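Local coordinates for chromosomal replication initiator protein DnaA (PDB 2Z4S) that initiates chromosomal replication as an ATP-dependent AAA+ protein that binds the replication origin and oligomerises on it as a right-handed spiral filament, at residues T144-I150 and I197-D201; F187-R192 and E215-T219; Y130-Y136 and M254-L260. One frame throughout, in Å; residues are numbered along the deposited sequence.

Contact 1: residues T144-I150 and I197-D201; sequences THLLQSI and ILLID. With MG (magnesium ion), chain B; ADP (adenosine-5'-diphosphate), chain C.
Leu147 lies over Leu199, its CD1 3.3 Å from CB of Leu199, and shows how a nucleotide-binding helix settles on its sheet. Residues 144-150 are regular alpha helix and 197-201 an extended strand; they run nearly antiparallel, at 168°, with axes 9.0 Å apart. The register is set by Thr144 with Asp201 (CA to CA 6.6 Å) and Leu147 with Leu199 (6.8 Å). Alternation along the strand turns Ile197, Leu199 and Asp201 toward the helix and Ile200 away. Leu147, with chi1 t and chi2 p, also brings CD2 to 3.6 Å from CG of Asp201. One turn on, Ile150 (m, t) sets CG2 3.7 Å from CD1 of Ile197 and 4.0 Å from CD2 of Leu199.

The apolar strip ends at the active centre. The helix begins in the P-loop (Walker A), and the strand leads into the acidic Walker B end, where Asp202 joins Thr144 in the magnesium site. Thr144 (chi1 m) puts OG1 2.4 Å from MG, which ADP O3B binds at 2.5 Å, while Thr144 N gives ADP O1B a weak 3.3 Å hydrogen bond. His145 points away from the strand, its ND1 3.2 Å from ADP C2'. Asp201 OD2 sits 3.1 Å from Thr144 OG1 and takes a hydrogen bond from Tyr165. Apolar side chains hold the interface behind a polar end, where the Thr144 hydroxyl and the Asp201 carboxylate lie beside the metal and the diphosphate.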
loop_
_atom_site.group_PDB
_atom_site.type_symbol
_atom_site.label_atom_id
_atom_site.label_comp_id
_atom_site.label_asym_id
_atom_site.label_seq_id
_atom_site.Cartn_x
_atom_site.Cartn_y
_atom_site.Cartn_z
ATOM N N THR A 144 -0.793 0.531 0.049
ATOM C CA THR A 144 0.248 -0.030 -0.800
ATOM C C THR A 144 1.400 0.946 -0.936
ATOM O O THR A 144 2.568 0.584 -0.802
ATOM C CB THR A 144 -0.258 -0.327 -2.214
ATOM O OG1 THR A 144 -1.375 -1.226 -2.153
ATOM C CG2 THR A 144 0.864 -0.929 -3.036
ATOM N N HIS A 145 1.045 2.195 -1.198
ATOM C CA HIS A 145 2.022 3.237 -1.394
ATOM C C HIS A 145 2.930 3.419 -0.191
ATOM O O HIS A 145 4.146 3.548 -0.338
ATOM C CB HIS A 145 1.290 4.529 -1.737
ATOM C CG HIS A 145 2.196 5.668 -2.067
ATOM N ND1 HIS A 145 1.775 6.757 -2.797
ATOM C CD2 HIS A 145 3.490 5.906 -1.742
ATOM C CE1 HIS A 145 2.772 7.618 -2.906
ATOM N NE2 HIS A 145 3.823 7.126 -2.275
ATOM N N LEU A 146 2.346 3.422 0.997
ATOM C CA LEU A 146 3.122 3.596 2.216
ATOM C C LEU A 146 4.022 2.381 2.412
ATOM O O LEU A 146 5.215 2.498 2.675
ATOM C CB LEU A 146 2.166 3.757 3.402
ATOM C CG LEU A 146 2.349 4.899 4.414
ATOM C CD1 LEU A 146 3.058 6.078 3.783
ATOM C CD2 LEU A 146 0.964 5.307 4.956
ATOM N N LEU A 147 3.437 1.204 2.255
ATOM C CA LEU A 147 4.155 -0.046 2.427
ATOM C C LEU A 147 5.382 -0.158 1.523
ATOM O O LEU A 147 6.454 -0.562 1.970
ATOM C CB LEU A 147 3.191 -1.212 2.189
ATOM C CG LEU A 147 3.720 -2.644 2.248
ATOM C CD1 LEU A 147 4.406 -2.909 3.570
ATOM C CD2 LEU A 147 2.571 -3.585 2.037
ATOM N N GLN A 148 5.239 0.201 0.256
ATOM C CA GLN A 148 6.373 0.106 -0.651
ATOM C C GLN A 148 7.398 1.209 -0.425
ATOM O O GLN A 148 8.572 1.051 -0.762
ATOM C CB GLN A 148 5.898 0.078 -2.111
ATOM C CG GLN A 148 5.221 -1.243 -2.464
ATOM C CD GLN A 148 5.214 -1.544 -3.943
ATOM O OE1 GLN A 148 6.256 -1.548 -4.597
ATOM N NE2 GLN A 148 4.038 -1.818 -4.478
ATOM N N SER A 149 6.971 2.322 0.156
ATOM C CA SER A 149 7.920 3.386 0.423
ATOM C C SER A 149 8.938 2.803 1.398
ATOM O O SER A 149 10.144 2.886 1.165
ATOM C CB SER A 149 7.212 4.595 1.013
ATOM O OG SER A 149 6.226 5.044 0.103
ATOM N N ILE A 150 8.452 2.190 2.479
ATOM C CA ILE A 150 9.343 1.558 3.452
ATOM C C ILE A 150 10.340 0.725 2.645
ATOM O O ILE A 150 11.537 0.728 2.914
ATOM C CB ILE A 150 8.576 0.595 4.405
ATOM C CG1 ILE A 150 7.541 1.371 5.217
ATOM C CG2 ILE A 150 9.551 -0.146 5.309
ATOM C CD1 ILE A 150 6.770 0.519 6.203
ATOM N N ILE A 197 13.631 -7.826 5.827
ATOM C CA ILE A 197 12.392 -7.118 6.033
ATOM C C ILE A 197 11.398 -7.722 5.052
ATOM O O ILE A 197 11.714 -7.933 3.871
ATOM C CB ILE A 197 12.543 -5.603 5.808
ATOM C CG1 ILE A 197 11.182 -4.944 6.004
ATOM C CG2 ILE A 197 13.137 -5.320 4.436
ATOM C CD1 ILE A 197 11.185 -3.475 5.756
ATOM N N LEU A 198 10.209 -8.027 5.567
ATOM C CA LEU A 198 9.133 -8.647 4.804
ATOM C C LEU A 198 7.918 -7.715 4.841
ATOM O O LEU A 198 7.409 -7.381 5.913
ATOM C CB LEU A 198 8.829 -10.016 5.442
ATOM C CG LEU A 198 7.810 -11.060 4.964
ATOM C CD1 LEU A 198 6.543 -10.966 5.782
ATOM C CD2 LEU A 198 7.539 -10.893 3.489
ATOM N N LEU A 199 7.471 -7.272 3.671
ATOM C CA LEU A 199 6.325 -6.374 3.594
ATOM C C LEU A 199 5.186 -7.162 2.980
ATOM O O LEU A 199 5.345 -7.662 1.876
ATOM C CB LEU A 199 6.670 -5.192 2.690
ATOM C CG LEU A 199 8.060 -4.584 2.908
ATOM C CD1 LEU A 199 8.499 -3.858 1.656
ATOM C CD2 LEU A 199 8.048 -3.655 4.110
ATOM N N ILE A 200 4.048 -7.284 3.664
ATOM C CA ILE A 200 2.925 -8.051 3.104
ATOM C C ILE A 200 1.711 -7.175 2.875
ATOM O O ILE A 200 1.171 -6.607 3.824
ATOM C CB ILE A 200 2.467 -9.184 4.031
ATOM C CG1 ILE A 200 3.666 -9.868 4.689
ATOM C CG2 ILE A 200 1.653 -10.190 3.230
ATOM C CD1 ILE A 200 3.284 -10.674 5.929
ATOM N N ASP A 201 1.257 -7.097 1.628
ATOM C CA ASP A 201 0.114 -6.251 1.288
ATOM C C ASP A 201 -1.215 -6.993 1.336
ATOM O O ASP A 201 -1.251 -8.218 1.296
ATOM C CB ASP A 201 0.306 -5.653 -0.109
ATOM C CG ASP A 201 -0.167 -4.199 -0.213
ATOM O OD1 ASP A 201 -1.169 -3.811 0.434
ATOM O OD2 ASP A 201 0.469 -3.444 -0.978
HETATM MG MG MG B . -3.390 -2.285 -1.317
HETATM P PB ADP C . -4.683 1.318 -1.227
HETATM O O1B ADP C . -3.901 1.638 -0.027
HETATM O O2B ADP C . -6.196 1.078 -0.807
HETATM O O3B ADP C . -4.087 0.005 -1.950
HETATM P PA ADP C . -3.199 2.903 -2.760
HETATM O O1A ADP C . -2.299 3.241 -1.642
HETATM O O2A ADP C . -2.569 1.664 -3.555
HETATM O O3A ADP C . -4.691 2.536 -2.249
HETATM O "O5'" ADP C . -3.403 4.127 -3.762
HETATM C "C5'" ADP C . -2.116 4.452 -4.186
HETATM C "C4'" ADP C . -2.131 5.580 -5.180
HETATM O "O4'" ADP C . -2.765 6.742 -4.627
HETATM C "C3'" ADP C . -0.676 5.856 -5.510
HETATM O "O3'" ADP C . -0.403 5.662 -6.901
HETATM C "C2'" ADP C . -0.410 7.276 -5.041
HETATM O "O2'" ADP C . 0.079 8.089 -6.128
HETATM C "C1'" ADP C . -1.769 7.780 -4.492
HETATM N N9 ADP C . -1.686 8.229 -3.093
HETATM C C8 ADP C . -2.208 7.613 -1.993
HETATM N N7 ADP C . -1.956 8.305 -0.922
HETATM C C5 ADP C . -1.260 9.403 -1.269
HETATM C C6 ADP C . -0.718 10.509 -0.568
HETATM N N6 ADP C . -0.874 10.615 0.799
HETATM N N1 ADP C . -0.054 11.457 -1.262
HETATM C C2 ADP C . 0.103 11.371 -2.584
HETATM N N3 ADP C . -0.396 10.350 -3.275
HETATM C C4 ADP C . -1.071 9.362 -2.666
#

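Contact 2: residues F187-R192 and E215-T219; sequences FREKYR and ELFHT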
loop_
_atom_site.group_PDB
_atom_site.type_symbol
_atom_site.label_atom_id
_atom_site.label_comp_id
_atom_site.label_asym_id
_atom_site.label_seq_id
_atom_site.Cartn_x
_atom_site.Cartn_y
_atom_site.Cartn_z
ATOM N N PHE A 187 10.178 -22.794 -0.105
ATOM C CA PHE A 187 9.311 -21.746 0.413
ATOM C C PHE A 187 9.874 -21.121 1.682
ATOM O O PHE A 187 10.239 -19.952 1.682
ATOM C CB PHE A 187 7.938 -22.328 0.705
ATOM C CG PHE A 187 6.916 -21.317 1.129
ATOM C CD1 PHE A 187 6.114 -20.684 0.186
ATOM C CD2 PHE A 187 6.709 -21.046 2.480
ATOM C CE1 PHE A 187 5.117 -19.800 0.576
ATOM C CE2 PHE A 187 5.713 -20.165 2.884
ATOM C CZ PHE A 187 4.913 -19.540 1.928
ATOM N N ARG A 188 9.951 -21.890 2.763
ATOM C CA ARG A 188 10.460 -21.349 4.020
ATOM C C ARG A 188 11.823 -20.678 3.905
ATOM O O ARG A 188 12.103 -19.717 4.630
ATOM C CB ARG A 188 10.474 -22.429 5.101
ATOM C CG ARG A 188 9.070 -22.725 5.603
ATOM C CD ARG A 188 9.015 -23.828 6.641
ATOM N NE ARG A 188 7.630 -24.193 6.915
ATOM C CZ ARG A 188 7.271 -25.254 7.620
ATOM N NH1 ARG A 188 8.197 -26.049 8.120
ATOM N NH2 ARG A 188 5.993 -25.526 7.814
ATOM N N GLU A 189 12.667 -21.168 3.002
ATOM C CA GLU A 189 13.971 -20.546 2.810
ATOM C C GLU A 189 13.726 -19.154 2.224
ATOM O O GLU A 189 14.368 -18.175 2.613
ATOM C CB GLU A 189 14.828 -21.367 1.841
ATOM C CG GLU A 189 15.244 -22.722 2.380
ATOM C CD GLU A 189 16.238 -22.618 3.529
ATOM O OE1 GLU A 189 17.402 -22.224 3.275
ATOM O OE2 GLU A 189 15.855 -22.928 4.684
ATOM N N LYS A 190 12.768 -19.077 1.305
ATOM C CA LYS A 190 12.426 -17.828 0.633
ATOM C C LYS A 190 11.735 -16.767 1.484
ATOM O O LYS A 190 12.050 -15.588 1.366
ATOM C CB LYS A 190 11.555 -18.122 -0.592
ATOM C CG LYS A 190 11.050 -16.893 -1.313
ATOM C CD LYS A 190 10.018 -17.266 -2.355
ATOM C CE LYS A 190 9.529 -16.051 -3.095
ATOM N NZ LYS A 190 8.396 -16.356 -3.984
ATOM N N TYR A 191 10.791 -17.161 2.329
ATOM C CA TYR A 191 10.103 -16.166 3.135
ATOM C C TYR A 191 10.646 -15.996 4.545
ATOM O O TYR A 191 10.053 -15.288 5.357
ATOM C CB TYR A 191 8.597 -16.442 3.175
ATOM C CG TYR A 191 7.900 -16.172 1.857
ATOM C CD1 TYR A 191 7.915 -17.115 0.840
ATOM C CD2 TYR A 191 7.251 -14.957 1.622
ATOM C CE1 TYR A 191 7.304 -16.863 -0.381
ATOM C CE2 TYR A 191 6.637 -14.693 0.410
ATOM C CZ TYR A 191 6.664 -15.653 -0.593
ATOM O OH TYR A 191 6.040 -15.432 -1.805
ATOM N N ARG A 192 11.772 -16.638 4.837
ATOM C CA ARG A 192 12.404 -16.502 6.149
ATOM C C ARG A 192 13.900 -16.377 5.900
ATOM O O ARG A 192 14.418 -15.285 5.668
ATOM C CB ARG A 192 12.127 -17.722 7.019
ATOM C CG ARG A 192 10.683 -18.141 7.033
ATOM C CD ARG A 192 10.472 -19.309 7.970
ATOM N NE ARG A 192 9.150 -19.910 7.832
ATOM C CZ ARG A 192 8.636 -20.776 8.697
ATOM N NH1 ARG A 192 9.334 -21.137 9.764
ATOM N NH2 ARG A 192 7.428 -21.285 8.492
ATOM N N GLU A 215 0.619 -21.111 8.282
ATOM C CA GLU A 215 1.986 -20.998 7.782
ATOM C C GLU A 215 2.525 -19.580 7.979
ATOM O O GLU A 215 3.676 -19.399 8.388
ATOM C CB GLU A 215 2.027 -21.390 6.296
ATOM C CG GLU A 215 3.410 -21.347 5.613
ATOM C CD GLU A 215 4.455 -22.211 6.305
ATOM O OE1 GLU A 215 4.099 -23.304 6.798
ATOM O OE2 GLU A 215 5.638 -21.801 6.343
ATOM N N LEU A 216 1.686 -18.583 7.691
ATOM C CA LEU A 216 2.076 -17.185 7.842
ATOM C C LEU A 216 2.455 -17.000 9.298
ATOM O O LEU A 216 3.495 -16.412 9.611
ATOM C CB LEU A 216 0.908 -16.253 7.500
ATOM C CG LEU A 216 1.188 -14.876 6.883
ATOM C CD1 LEU A 216 -0.026 -14.006 7.095
ATOM C CD2 LEU A 216 2.387 -14.234 7.509
ATOM N N PHE A 217 1.598 -17.520 10.174
ATOM C CA PHE A 217 1.797 -17.454 11.620
ATOM C C PHE A 217 3.229 -17.765 12.066
ATOM O O PHE A 217 3.840 -16.983 12.794
ATOM C CB PHE A 217 0.844 -18.420 12.325
ATOM C CG PHE A 217 0.999 -18.432 13.815
ATOM C CD1 PHE A 217 0.497 -17.390 14.587
ATOM C CD2 PHE A 217 1.693 -19.455 14.444
ATOM C CE1 PHE A 217 0.690 -17.365 15.968
ATOM C CE2 PHE A 217 1.892 -19.439 15.818
ATOM C CZ PHE A 217 1.389 -18.389 16.582
ATOM N N HIS A 218 3.764 -18.908 11.651
ATOM C CA HIS A 218 5.127 -19.268 12.038
ATOM C C HIS A 218 6.172 -18.390 11.344
ATOM O O HIS A 218 7.141 -17.949 11.976
ATOM C CB HIS A 218 5.397 -20.748 11.740
ATOM C CG HIS A 218 4.536 -21.684 12.532
ATOM N ND1 HIS A 218 4.483 -21.660 13.910
ATOM C CD2 HIS A 218 3.667 -22.646 12.139
ATOM C CE1 HIS A 218 3.614 -22.563 14.330
ATOM N NE2 HIS A 218 3.105 -23.173 13.276
ATOM N N THR A 219 5.966 -18.142 10.048
ATOM C CA THR A 219 6.872 -17.300 9.267
ATOM C C THR A 219 7.054 -16.027 10.078
ATOM O O THR A 219 8.168 -15.525 10.251
ATOM C CB THR A 219 6.265 -16.919 7.905
ATOM O OG1 THR A 219 5.702 -18.080 7.279
ATOM C CG2 THR A 219 7.338 -16.355 7.004
#
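A salt-bridge network of two arginines around one glutamate joins helix 184-193 to helix 210-224. Glu215 leaves its helix sideways, but its carboxylate reaches across the gap. Arg188 meets it side-on, with NE 3.2 Å from Glu215 OE2 and NH2 3.1 Å from Glu215 OE1, a two-pronged arrangement in which the acid lies near the guanidinium plane. Arg192, four residues later, reaches the same carboxylate and adds a third bond from its NH2 to Glu215 OE2 at 2.8 Å, so OE2 is shared between both arginines.

The two helices bracket strand 197-201 in the chain and belong to the helical layer of the AAA+ alpha/beta domain that also holds helix 168-182, whose Phe171 meets the rings of Phe187 and Tyr191. The segments cross at -52° with axes 11.1 Å apart and converge toward their C-terminal ends, where the CA atoms of Arg192 and Thr219 are 6.4 Å apart. There the helix loosens into a wider pi-type turn at 189-192, and Tyr191 O comes within 3.3 Å of Thr219 CG2. The Arg192 guanidinium lays one face over Thr219 CA and the carbonyl carbon of His218. Within its own helix, Thr219 OG1 donates a 2.7 Å hydrogen bond to Glu215 O. At the other end, Phe187 CE2 rests 3.8 Å from Glu215 CG, beside the aliphatic part of the acid.

Contact 3: residues Y130-Y136 and M254-L260; sequences YNPLFIY and MGLVAKL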
loop_
_atom_site.group_PDB
_atom_site.type_symbol
_atom_site.label_atom_id
_atom_site.label_comp_id
_atom_site.label_asym_id
_atom_site.label_seq_id
_atom_site.Cartn_x
_atom_site.Cartn_y
_atom_site.Cartn_z
ATOM N N TYR A 130 10.519 -1.489 15.757
ATOM C CA TYR A 130 9.103 -1.634 16.053
ATOM C C TYR A 130 8.519 -2.742 15.192
ATOM O O TYR A 130 7.995 -2.480 14.108
ATOM C CB TYR A 130 8.352 -0.324 15.791
ATOM C CG TYR A 130 8.975 0.906 16.423
ATOM C CD1 TYR A 130 9.565 1.902 15.632
ATOM C CD2 TYR A 130 8.979 1.082 17.801
ATOM C CE1 TYR A 130 10.140 3.042 16.201
ATOM C CE2 TYR A 130 9.553 2.223 18.381
ATOM C CZ TYR A 130 10.132 3.199 17.579
ATOM O OH TYR A 130 10.699 4.322 18.149
ATOM N N ASN A 131 8.603 -3.979 15.678
ATOM C CA ASN A 131 8.094 -5.120 14.930
ATOM C C ASN A 131 6.829 -5.717 15.511
ATOM O O ASN A 131 6.811 -6.167 16.647
ATOM C CB ASN A 131 9.155 -6.202 14.861
ATOM C CG ASN A 131 9.430 -6.639 13.449
ATOM O OD1 ASN A 131 8.519 -6.704 12.618
ATOM N ND2 ASN A 131 10.686 -6.953 13.164
ATOM N N PRO A 132 5.755 -5.765 14.722
ATOM C CA PRO A 132 5.693 -5.294 13.344
ATOM C C PRO A 132 4.865 -4.013 13.221
ATOM O O PRO A 132 4.376 -3.459 14.203
ATOM C CB PRO A 132 4.995 -6.444 12.655
ATOM C CG PRO A 132 3.874 -6.724 13.656
ATOM C CD PRO A 132 4.580 -6.605 15.028
ATOM N N LEU A 133 4.702 -3.562 11.989
ATOM C CA LEU A 133 3.899 -2.387 11.708
ATOM C C LEU A 133 2.672 -2.937 10.999
ATOM O O LEU A 133 2.793 -3.743 10.072
ATOM C CB LEU A 133 4.663 -1.425 10.787
ATOM C CG LEU A 133 3.915 -0.244 10.158
ATOM C CD1 LEU A 133 3.126 0.542 11.193
ATOM C CD2 LEU A 133 4.935 0.622 9.456
ATOM N N PHE A 134 1.495 -2.524 11.446
ATOM C CA PHE A 134 0.267 -2.990 10.834
ATOM C C PHE A 134 -0.558 -1.799 10.430
ATOM O O PHE A 134 -1.248 -1.219 11.252
ATOM C CB PHE A 134 -0.533 -3.853 11.810
ATOM C CG PHE A 134 -1.770 -4.453 11.209
ATOM C CD1 PHE A 134 -2.937 -3.710 11.093
ATOM C CD2 PHE A 134 -1.759 -5.761 10.734
ATOM C CE1 PHE A 134 -4.085 -4.259 10.510
ATOM C CE2 PHE A 134 -2.897 -6.322 10.148
ATOM C CZ PHE A 134 -4.067 -5.567 10.036
ATOM N N ILE A 135 -0.478 -1.438 9.156
ATOM C CA ILE A 135 -1.228 -0.314 8.633
ATOM C C ILE A 135 -2.560 -0.803 8.079
ATOM O O ILE A 135 -2.626 -1.855 7.458
ATOM C CB ILE A 135 -0.438 0.381 7.509
ATOM C CG1 ILE A 135 0.929 0.826 8.033
ATOM C CG2 ILE A 135 -1.223 1.570 6.983
ATOM C CD1 ILE A 135 1.769 1.551 7.011
ATOM N N TYR A 136 -3.623 -0.047 8.297
ATOM C CA TYR A 136 -4.922 -0.461 7.790
ATOM C C TYR A 136 -5.793 0.744 7.436
ATOM O O TYR A 136 -5.658 1.816 8.033
ATOM C CB TYR A 136 -5.632 -1.348 8.830
ATOM C CG TYR A 136 -6.327 -0.608 9.970
ATOM C CD1 TYR A 136 -7.694 -0.311 9.904
ATOM C CD2 TYR A 136 -5.624 -0.212 11.113
ATOM C CE1 TYR A 136 -8.346 0.357 10.943
ATOM C CE2 TYR A 136 -6.265 0.461 12.156
ATOM C CZ TYR A 136 -7.631 0.739 12.062
ATOM O OH TYR A 136 -8.285 1.390 13.089
ATOM N N MET A 254 0.523 -6.715 18.453
ATOM C CA MET A 254 1.708 -6.635 19.308
ATOM C C MET A 254 2.772 -5.637 18.867
ATOM O O MET A 254 3.927 -5.728 19.283
ATOM C CB MET A 254 2.361 -8.013 19.439
ATOM C CG MET A 254 3.169 -8.428 18.220
ATOM S SD MET A 254 4.300 -9.779 18.573
ATOM C CE MET A 254 3.303 -11.131 18.076
ATOM N N GLY A 255 2.399 -4.694 18.017
ATOM C CA GLY A 255 3.366 -3.710 17.576
ATOM C C GLY A 255 2.627 -2.477 17.113
ATOM O O GLY A 255 1.456 -2.267 17.487
ATOM N N LEU A 256 3.306 -1.662 16.303
ATOM C CA LEU A 256 2.706 -0.454 15.758
ATOM C C LEU A 256 1.482 -0.794 14.920
ATOM O O LEU A 256 1.521 -1.687 14.079
ATOM C CB LEU A 256 3.718 0.297 14.902
ATOM C CG LEU A 256 4.684 1.161 15.703
ATOM C CD1 LEU A 256 5.555 1.980 14.759
ATOM C CD2 LEU A 256 3.875 2.070 16.621
ATOM N N VAL A 257 0.399 -0.064 15.163
ATOM C CA VAL A 257 -0.851 -0.273 14.459
ATOM C C VAL A 257 -1.458 1.044 14.015
ATOM O O VAL A 257 -2.317 1.575 14.702
ATOM C CB VAL A 257 -1.853 -0.966 15.368
ATOM C CG1 VAL A 257 -3.165 -1.186 14.640
ATOM C CG2 VAL A 257 -1.263 -2.265 15.852
ATOM N N ALA A 258 -1.032 1.560 12.867
ATOM C CA ALA A 258 -1.557 2.826 12.360
ATOM C C ALA A 258 -2.817 2.681 11.500
ATOM O O ALA A 258 -3.090 1.622 10.946
ATOM C CB ALA A 258 -0.482 3.537 11.575
ATOM N N LYS A 259 -3.580 3.763 11.389
ATOM C CA LYS A 259 -4.812 3.782 10.592
ATOM C C LYS A 259 -4.866 4.952 9.589
ATOM O O LYS A 259 -4.615 6.105 9.948
ATOM C CB LYS A 259 -6.025 3.881 11.513
ATOM C CG LYS A 259 -7.313 4.094 10.767
ATOM C CD LYS A 259 -8.439 4.463 11.696
ATOM C CE LYS A 259 -9.734 4.606 10.927
ATOM N NZ LYS A 259 -10.825 5.178 11.756
ATOM N N LEU A 260 -5.193 4.659 8.335
ATOM C CA LEU A 260 -5.309 5.696 7.322
ATOM C C LEU A 260 -6.784 6.072 7.197
ATOM O O LEU A 260 -7.649 5.217 7.316
ATOM C CB LEU A 260 -4.801 5.181 5.977
ATOM C CG LEU A 260 -3.289 5.002 5.806
ATOM C CD1 LEU A 260 -2.992 4.154 4.600
ATOM C CD2 LEU A 260 -2.631 6.342 5.629
#
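Here an extended chain, 254-260, lies along the edge strand 133-136, residue beside residue from Pro132 with Gly255 to Tyr136 with Lys259, and side chains interleave on both faces. On one, Leu256 buries the largest area here, its CD1 3.8 Å from Tyr130 CB and its CB 3.8 Å from Leu133 CD1. Farther along, Leu260 CD1 abuts Ile135 CG2 at 3.9 Å. On the other, Val257 CG1 sits over the dip between two rings, 4.4 Å from Phe134 CD1 and 4.3 Å from Tyr136 CE2, and Lys259 lays CG over the face of the Tyr136 ring, a CH-pi contact 4.0 Å from the centroid. Beyond the cis peptide preceding Pro132 the backbones press close: an ideal CB on Gly255 would lie 2.4 Å from Pro132 O.

Although 254-260 is not a regular strand, its place is consistent with the outer, fifth strand of AAA+ sheets. Phe134 N and Tyr136 N give hydrogen bonds to Leu256 O (2.8 Å) and Ala258 O (3.2 Å), and Tyr136 O takes one from Leu260 N (2.9 Å). These engaged backbone groups separate a buried apolar side (Leu133, Ile135, Leu260) from a partly open one (Val257, Tyr136, Lys259).

Overall arrangement
Along the chain the segments run 130-136, 144-150, 187-192, 197-201, 215-219 and 254-260, so contact 3 encloses the other two and contacts 1 and 2 interlace. Strands 133-136 and 197-201 share one parallel AAA+ sheet, with 229-234 between them. Helix 143-157 packs on one face; Ile200, whose CA-to-CB bond points away from that helix, meets Leu216 of helix 210-224. The centre of contact 1 lies about 12 Å from that of contact 3 and 17 Å from that of contact 2; contacts 2 and 3, about 20 Å apart, do not meet. Contact 1, with its nucleotide and magnesium ligands, is thus joined by buried apolar side chains to the sheet edge through helix 143-157 and to helix 210-224 through strand 197-201.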